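Local atomic coordinates of putative D-alanine N-acetyltransferase of GNAT family (Desulfovibrio desulfuricans subsp. desulfuricans, PDB entry 2R7H), a protein that probably transfers an acyl group, such as acetyl from acetyl-CoA, to an amine substrate, as enzymes of the GNAT family generally do. Residues V20-V34 and F70-Y82. Sequence-based numbering, arbitrary orientation.
Sequences VAFRRQVLPQDALLV and FVFATEDDDMAGY
With CG anti to the backbone N (chi1 173°) and a bend at chi3 (50°), Arg23 brings its guanidinium obliquely across the Phe72 side chain, one face over Phe72 CB, with the guanidinium and ring planes 25° apart, and NH1 comes 3.6 Å from Phe72 CD2. The same bend lets the guanidinium take Asp30 end-on, NH1 to OD2 at 3.0 Å and NH2 to OD1, while NH1 also donates to Gln25 O. Asp30 OD2 is gripped a second time by Leu27 N, at 2.7 Å from above the carboxylate plane; together with the Arg23 bonds this holds the carboxylate over one face of Phe72, toward the rim of the ring. Val26 CG2 lies at the edge of that ring, near its plane. Met79, a selenomethionine, turns at chi3 to place CE against Asp30 OD1 and Leu33 CB. Val34 CG2 sits over the centre of the Tyr82 ring in a CH-pi contact, 3.9 Å from the centroid, and also touches Phe72 CE1. Beneath these side chains, strand 21-23 pairs antiparallel with strand 70-75 through Ala21-Thr74 and Arg23-Phe72. Strand 21-23 is an outermost strand of the sheet within the chain, with helix 30-41 packed on the Phe72 face beside helix 46-61, and helix 111-125 covering the other face at Phe22 and Ala73.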
ATOM      1  N   VAL B  20      -6.112  28.803  15.459  1.00 53.62           N
ATOM      2  CA  VAL B  20      -5.705  27.889  14.395  1.00 50.62           C
ATOM      3  C   VAL B  20      -6.856  27.739  13.415  1.00 48.59           C
ATOM      4  O   VAL B  20      -8.001  27.546  13.851  1.00 50.85           O
ATOM      5  CB  VAL B  20      -5.378  26.491  14.933  1.00 50.78           C
ATOM      6  CG1 VAL B  20      -5.065  25.550  13.783  1.00 52.43           C
ATOM      7  CG2 VAL B  20      -4.223  26.561  15.889  1.00 51.59           C
ATOM      8  N   ALA B  21      -6.581  27.855  12.114  1.00 44.81           N
ATOM      9  CA  ALA B  21      -7.607  27.659  11.067  1.00 42.49           C
ATOM     10  C   ALA B  21      -7.269  26.365  10.298  1.00 39.44           C
ATOM     11  O   ALA B  21      -6.103  26.137   9.970  1.00 37.32           O
ATOM     12  CB  ALA B  21      -7.649  28.830  10.107  1.00 41.01           C
ATOM     13  N   PHE B  22      -8.278  25.545  10.012  1.00 38.57           N
ATOM     14  CA  PHE B  22      -8.105  24.296   9.250  1.00 40.41           C
ATOM     15  C   PHE B  22      -8.526  24.545   7.806  1.00 42.72           C
ATOM     16  O   PHE B  22      -9.605  25.086   7.572  1.00 47.89           O
ATOM     17  CB  PHE B  22      -8.858  23.138   9.885  1.00 38.44           C
ATOM     18  CG  PHE B  22      -8.347  22.805  11.236  1.00 33.07           C
ATOM     19  CD1 PHE B  22      -7.122  22.165  11.370  1.00 31.49           C
ATOM     20  CD2 PHE B  22      -9.048  23.138  12.372  1.00 38.90           C
ATOM     21  CE1 PHE B  22      -6.627  21.858  12.610  1.00 36.12           C
ATOM     22  CE2 PHE B  22      -8.543  22.830  13.631  1.00 42.35           C
ATOM     23  CZ  PHE B  22      -7.325  22.190  13.741  1.00 34.97           C
ATOM     24  N   ARG B  23      -7.662  24.198   6.854  1.00 40.75           N
ATOM     25  CA  ARG B  23      -7.923  24.413   5.426  1.00 40.35           C
ATOM     26  C   ARG B  23      -7.703  23.107   4.674  1.00 39.79           C
ATOM     27  O   ARG B  23      -6.739  22.409   4.944  1.00 41.20           O
ATOM     28  CB  ARG B  23      -6.967  25.495   4.915  1.00 40.19           C
ATOM     29  CG  ARG B  23      -6.979  25.724   3.397  1.00 44.30           C
ATOM     30  CD  ARG B  23      -6.266  27.003   2.978  1.00 43.04           C
ATOM     31  NE  ARG B  23      -4.926  27.158   3.554  1.00 43.24           N
ATOM     32  CZ  ARG B  23      -3.817  26.554   3.123  1.00 46.73           C
ATOM     33  NH1 ARG B  23      -3.850  25.688   2.126  1.00 48.03           N
ATOM     34  NH2 ARG B  23      -2.660  26.789   3.725  1.00 50.66           N
ATOM     35  N   ARG B  24      -8.605  22.786   3.757  1.00 40.12           N
ATOM     36  CA  ARG B  24      -8.510  21.593   2.919  1.00 41.21           C
ATOM     37  C   ARG B  24      -8.029  21.879   1.509  1.00 42.81           C
ATOM     38  O   ARG B  24      -7.564  20.965   0.844  1.00 39.46           O
ATOM     39  CB  ARG B  24      -9.833  20.849   2.791  1.00 42.87           C
ATOM     40  CG  ARG B  24     -10.247  19.923   3.898  1.00 43.56           C
ATOM     41  CD  ARG B  24     -10.570  20.626   5.113  1.00 48.53           C
ATOM     42  NE  ARG B  24     -11.112  19.715   6.110  1.00 42.30           N
ATOM     43  CZ  ARG B  24     -11.375  20.083   7.356  1.00 45.15           C
ATOM     44  NH1 ARG B  24     -11.233  21.349   7.777  1.00 46.44           N
ATOM     45  NH2 ARG B  24     -11.839  19.186   8.182  1.00 36.34           N
ATOM     46  N   GLN B  25      -8.184  23.114   1.031  1.00 44.61           N
ATOM     47  CA  GLN B  25      -7.781  23.480  -0.333  1.00 49.20           C
ATOM     48  C   GLN B  25      -6.272  23.539  -0.436  1.00 45.93           C
ATOM     49  O   GLN B  25      -5.664  24.157   0.399  1.00 43.94           O
ATOM     50  CB  GLN B  25      -8.362  24.857  -0.719  1.00 48.90           C
ATOM     51  CG  GLN B  25      -8.177  25.225  -2.213  1.00 56.48           C
ATOM     52  CD  GLN B  25      -8.735  26.600  -2.581  1.00 57.76           C
ATOM     53  OE1 GLN B  25      -8.688  27.554  -1.787  1.00 66.80           O
ATOM     54  NE2 GLN B  25      -9.219  26.717  -3.816  1.00 72.28           N
ATOM     55  N   VAL B  26      -5.690  22.907  -1.460  1.00 45.14           N
ATOM     56  CA  VAL B  26      -4.249  22.904  -1.657  1.00 46.12           C
ATOM     57  C   VAL B  26      -3.913  24.083  -2.546  1.00 48.84           C
ATOM     58  O   VAL B  26      -4.499  24.238  -3.616  1.00 48.47           O
ATOM     59  CB  VAL B  26      -3.746  21.607  -2.312  1.00 46.72           C
ATOM     60  CG1 VAL B  26      -2.245  21.657  -2.522  1.00 42.64           C
ATOM     61  CG2 VAL B  26      -4.091  20.444  -1.452  1.00 38.81           C
ATOM     62  N   LEU B  27      -2.990  24.917  -2.076  1.00 51.08           N
ATOM     63  CA  LEU B  27      -2.531  26.091  -2.787  1.00 53.48           C
ATOM     64  C   LEU B  27      -1.086  25.832  -3.239  1.00 55.14           C
ATOM     65  O   LEU B  27      -0.444  24.909  -2.737  1.00 55.73           O
ATOM     66  CB  LEU B  27      -2.584  27.310  -1.860  1.00 53.78           C
ATOM     67  CG  LEU B  27      -3.948  27.566  -1.199  1.00 52.43           C
ATOM     68  CD1 LEU B  27      -3.866  28.734  -0.251  1.00 54.33           C
ATOM     69  CD2 LEU B  27      -5.038  27.799  -2.223  1.00 46.07           C
ATOM     70  N   PRO B  28      -0.574  26.617  -4.210  1.00 56.40           N
ATOM     71  CA  PRO B  28       0.831  26.454  -4.675  1.00 56.75           C
ATOM     72  C   PRO B  28       1.926  26.611  -3.586  1.00 56.66           C
ATOM     73  O   PRO B  28       2.978  25.953  -3.667  1.00 57.93           O
ATOM     74  CB  PRO B  28       0.967  27.548  -5.730  1.00 56.57           C
ATOM     75  CG  PRO B  28      -0.427  27.781  -6.200  1.00 58.38           C
ATOM     76  CD  PRO B  28      -1.268  27.665  -4.980  1.00 56.44           C
ATOM     77  N   GLN B  29       1.666  27.461  -2.585  1.00 55.37           N
ATOM     78  CA  GLN B  29       2.577  27.680  -1.461  1.00 53.97           C
ATOM     79  C   GLN B  29       2.761  26.447  -0.554  1.00 53.95           C
ATOM     80  O   GLN B  29       3.791  26.304   0.111  1.00 54.01           O
ATOM     81  CB  GLN B  29       2.014  28.812  -0.584  1.00 53.49           C
ATOM     82  N   ASP B  30       1.780  25.545  -0.561  1.00 51.73           N
ATOM     83  CA  ASP B  30       1.771  24.369   0.317  1.00 49.80           C
ATOM     84  C   ASP B  30       2.858  23.289   0.210  1.00 48.29           C
ATOM     85  O   ASP B  30       3.289  22.759   1.251  1.00 44.98           O
ATOM     86  CB  ASP B  30       0.389  23.696   0.254  1.00 49.04           C
ATOM     87  CG  ASP B  30      -0.743  24.595   0.764  1.00 49.85           C
ATOM     88  OD1 ASP B  30      -0.522  25.516   1.588  1.00 48.25           O
ATOM     89  OD2 ASP B  30      -1.886  24.352   0.336  1.00 43.72           O
ATOM     90  N   ALA B  31       3.255  22.953  -1.016  1.00 48.02           N
ATOM     91  CA  ALA B  31       4.288  21.938  -1.277  1.00 48.45           C
ATOM     92  C   ALA B  31       5.576  22.217  -0.495  1.00 48.52           C
ATOM     93  O   ALA B  31       6.100  21.326   0.173  1.00 49.17           O
ATOM     94  CB  ALA B  31       4.593  21.865  -2.766  1.00 47.88           C
ATOM     95  N   LEU B  32       6.050  23.457  -0.545  1.00 49.05           N
ATOM     96  CA  LEU B  32       7.264  23.832   0.168  1.00 48.20           C
ATOM     97  C   LEU B  32       7.011  24.015   1.680  1.00 47.13           C
ATOM     98  O   LEU B  32       7.881  23.675   2.482  1.00 46.31           O
ATOM     99  CB  LEU B  32       7.889  25.083  -0.434  1.00 49.87           C
ATOM    100  CG  LEU B  32       9.356  25.266  -0.054  1.00 51.42           C
ATOM    101  CD1 LEU B  32      10.189  24.107  -0.651  1.00 50.58           C
ATOM    102  CD2 LEU B  32       9.887  26.632  -0.539  1.00 50.86           C
ATOM    103  N   LEU B  33       5.833  24.543   2.062  1.00 46.27           N
ATOM    104  CA  LEU B  33       5.460  24.731   3.482  1.00 43.79           C
ATOM    105  C   LEU B  33       5.383  23.381   4.161  1.00 42.09           C
ATOM    106  O   LEU B  33       5.800  23.249   5.315  1.00 43.97           O
ATOM    107  CB  LEU B  33       4.125  25.492   3.636  1.00 41.90           C
ATOM    108  CG  LEU B  33       4.087  26.969   3.259  1.00 44.50           C
ATOM    109  CD1 LEU B  33       2.675  27.486   3.104  1.00 40.62           C
ATOM    110  CD2 LEU B  33       4.875  27.801   4.267  1.00 45.07           C
ATOM    111  N   VAL B  34       4.812  22.397   3.459  1.00 40.71           N
ATOM    112  CA  VAL B  34       4.714  21.021   3.959  1.00 39.29           C
ATOM    113  C   VAL B  34       6.115  20.439   4.143  1.00 39.00           C
ATOM    114  O   VAL B  34       6.420  19.823   5.186  1.00 34.85           O
ATOM    115  CB  VAL B  34       3.881  20.137   3.025  1.00 39.58           C
ATOM    116  CG1 VAL B  34       4.198  18.650   3.225  1.00 35.48           C
ATOM    117  CG2 VAL B  34       2.385  20.474   3.202  1.00 39.28           C
ATOM    118  N   PHE B  70      -5.738  16.438   2.238  1.00 35.70           N
ATOM    119  CA  PHE B  70      -4.992  17.196   3.229  1.00 36.93           C
ATOM    120  C   PHE B  70      -5.854  18.056   4.134  1.00 37.62           C
ATOM    121  O   PHE B  70      -6.900  18.530   3.704  1.00 37.57           O
ATOM    122  CB  PHE B  70      -4.078  18.196   2.476  1.00 37.21           C
ATOM    123  CG  PHE B  70      -3.066  17.547   1.590  1.00 35.80           C
ATOM    124  CD1 PHE B  70      -3.357  17.252   0.272  1.00 41.74           C
ATOM    125  CD2 PHE B  70      -1.846  17.178   2.096  1.00 37.36           C
ATOM    126  CE1 PHE B  70      -2.433  16.608  -0.544  1.00 38.75           C
ATOM    127  CE2 PHE B  70      -0.930  16.532   1.290  1.00 42.37           C
ATOM    128  CZ  PHE B  70      -1.232  16.247  -0.032  1.00 39.61           C
ATOM    129  N   VAL B  71      -5.405  18.223   5.388  1.00 36.04           N
ATOM    130  CA  VAL B  71      -6.032  19.177   6.356  1.00 34.06           C
ATOM    131  C   VAL B  71      -4.809  19.953   6.866  1.00 33.21           C
ATOM    132  O   VAL B  71      -3.918  19.360   7.476  1.00 31.58           O
ATOM    133  CB  VAL B  71      -6.760  18.553   7.579  1.00 32.59           C
ATOM    134  CG1 VAL B  71      -7.290  19.696   8.471  1.00 30.12           C
ATOM    135  CG2 VAL B  71      -7.893  17.588   7.166  1.00 28.52           C
ATOM    136  N   PHE B  72      -4.716  21.238   6.528  1.00 35.72           N
ATOM    137  CA  PHE B  72      -3.608  22.093   6.945  1.00 37.36           C
ATOM    138  C   PHE B  72      -4.041  22.969   8.122  1.00 39.15           C
ATOM    139  O   PHE B  72      -5.072  23.607   8.029  1.00 39.83           O
ATOM    140  CB  PHE B  72      -3.188  23.025   5.796  1.00 38.10           C
ATOM    141  CG  PHE B  72      -2.835  22.310   4.510  1.00 34.64           C
ATOM    142  CD1 PHE B  72      -1.643  21.632   4.395  1.00 38.71           C
ATOM    143  CD2 PHE B  72      -3.692  22.337   3.415  1.00 38.55           C
ATOM    144  CE1 PHE B  72      -1.310  20.982   3.230  1.00 42.03           C
ATOM    145  CE2 PHE B  72      -3.358  21.708   2.239  1.00 42.70           C
ATOM    146  CZ  PHE B  72      -2.155  21.023   2.146  1.00 37.20           C
ATOM    147  N   ALA B  73      -3.297  22.957   9.233  1.00 40.11           N
ATOM    148  CA  ALA B  73      -3.579  23.804  10.401  1.00 37.88           C
ATOM    149  C   ALA B  73      -2.705  25.063  10.214  1.00 39.24           C
ATOM    150  O   ALA B  73      -1.467  24.950  10.129  1.00 37.20           O
ATOM    151  CB  ALA B  73      -3.214  23.071  11.698  1.00 34.29           C
ATOM    152  N   THR B  74      -3.324  26.242  10.067  1.00 40.93           N
ATOM    153  CA  THR B  74      -2.559  27.503   9.898  1.00 43.91           C
ATOM    154  C   THR B  74      -2.825  28.539  11.022  1.00 44.36           C
ATOM    155  O   THR B  74      -3.891  28.543  11.624  1.00 40.44           O
ATOM    156  CB  THR B  74      -2.837  28.188   8.543  1.00 43.87           C
ATOM    157  OG1 THR B  74      -4.239  28.462   8.440  1.00 49.28           O
ATOM    158  CG2 THR B  74      -2.406  27.329   7.384  1.00 44.42           C
ATOM    159  N   GLU B  75      -1.818  29.369  11.305  1.00 50.06           N
ATOM    160  CA  GLU B  75      -1.887  30.472  12.304  1.00 55.03           C
ATOM    161  C   GLU B  75      -1.232  31.619  11.543  1.00 55.57           C
ATOM    162  O   GLU B  75      -0.036  31.530  11.219  1.00 54.26           O
ATOM    163  CB  GLU B  75      -1.095  30.226  13.599  1.00 55.54           C
ATOM    164  CG  GLU B  75      -1.435  28.947  14.389  1.00 63.24           C
ATOM    165  CD  GLU B  75      -0.656  28.848  15.727  1.00 61.59           C
ATOM    166  OE1 GLU B  75      -0.447  29.906  16.360  1.00 72.90           O
ATOM    167  OE2 GLU B  75      -0.304  27.721  16.167  1.00 68.05           O
ATOM    168  N   ASP B  76      -2.021  32.656  11.237  1.00 57.70           N
ATOM    169  CA  ASP B  76      -1.571  33.824  10.462  1.00 59.34           C
ATOM    170  C   ASP B  76      -1.253  33.219   9.090  1.00 58.65           C
ATOM    171  O   ASP B  76      -2.012  32.373   8.615  1.00 60.41           O
ATOM    172  CB  ASP B  76      -0.381  34.552  11.137  1.00 58.35           C
ATOM    173  N   ASP B  77      -0.155  33.617   8.460  1.00 58.42           N
ATOM    174  CA  ASP B  77       0.220  33.022   7.199  1.00 56.52           C
ATOM    175  C   ASP B  77       1.155  31.836   7.391  1.00 55.37           C
ATOM    176  O   ASP B  77       1.742  31.412   6.398  1.00 59.36           O
ATOM    177  N   ASP B  78       1.309  31.300   8.620  1.00 50.83           N
ATOM    178  CA  ASP B  78       2.220  30.175   8.891  1.00 48.54           C
ATOM    179  C   ASP B  78       1.483  28.848   9.017  1.00 46.95           C
ATOM    180  O   ASP B  78       0.362  28.801   9.526  1.00 47.25           O
ATOM    181  CB  ASP B  78       2.984  30.405  10.192  1.00 47.37           C
HETATM  182  N   MSE B  79       2.118  27.776   8.555  1.00 44.64           N
HETATM  183  CA  MSE B  79       1.541  26.434   8.677  1.00 42.87           C
HETATM  184  C   MSE B  79       2.053  25.781   9.979  1.00 41.39           C
HETATM  185  O   MSE B  79       3.227  25.427  10.093  1.00 44.34           O
HETATM  186  CB  MSE B  79       1.875  25.569   7.460  1.00 42.38           C
HETATM  187  CG  MSE B  79       1.191  24.185   7.515  1.00 43.18           C
HETATM  188 SE   MSE B  79       1.604  23.134   5.979  0.75 44.99          SE
HETATM  189  CE  MSE B  79       0.613  24.270   4.693  1.00 34.93           C
ATOM    190  N   ALA B  80       1.172  25.625  10.959  1.00 39.67           N
ATOM    191  CA  ALA B  80       1.507  25.012  12.257  1.00 39.96           C
ATOM    192  C   ALA B  80       1.707  23.481  12.146  1.00 38.82           C
ATOM    193  O   ALA B  80       2.481  22.875  12.894  1.00 39.87           O
ATOM    194  CB  ALA B  80       0.420  25.338  13.256  1.00 39.85           C
ATOM    195  N   GLY B  81       1.011  22.878  11.188  1.00 40.06           N
ATOM    196  CA  GLY B  81       1.086  21.452  10.942  1.00 38.12           C
ATOM    197  C   GLY B  81       0.050  21.001   9.923  1.00 35.93           C
ATOM    198  O   GLY B  81      -0.677  21.807   9.344  1.00 35.25           O
ATOM    199  N   TYR B  82       0.008  19.705   9.662  1.00 34.67           N
ATOM    200  CA  TYR B  82      -0.953  19.196   8.691  1.00 34.12           C
ATOM    201  C   TYR B  82      -1.078  17.688   8.791  1.00 30.38           C
ATOM    202  O   TYR B  82      -0.252  17.021   9.439  1.00 29.60           O
ATOM    203  CB  TYR B  82      -0.566  19.582   7.244  1.00 34.30           C
ATOM    204  CG  TYR B  82       0.440  18.686   6.585  1.00 35.29           C
ATOM    205  CD1 TYR B  82       1.743  18.602   7.043  1.00 34.52           C
ATOM    206  CD2 TYR B  82       0.100  17.961   5.456  1.00 39.10           C
ATOM    207  CE1 TYR B  82       2.659  17.756   6.448  1.00 41.41           C
ATOM    208  CE2 TYR B  82       1.004  17.120   4.852  1.00 38.75           C
ATOM    209  CZ  TYR B  82       2.274  17.017   5.349  1.00 42.29           C
ATOM    210  OH  TYR B  82       3.166  16.191   4.714  1.00 41.55           O
TER
HETATM  211  O   HOH W   1      -7.203  18.263   0.623  1.00 37.84           O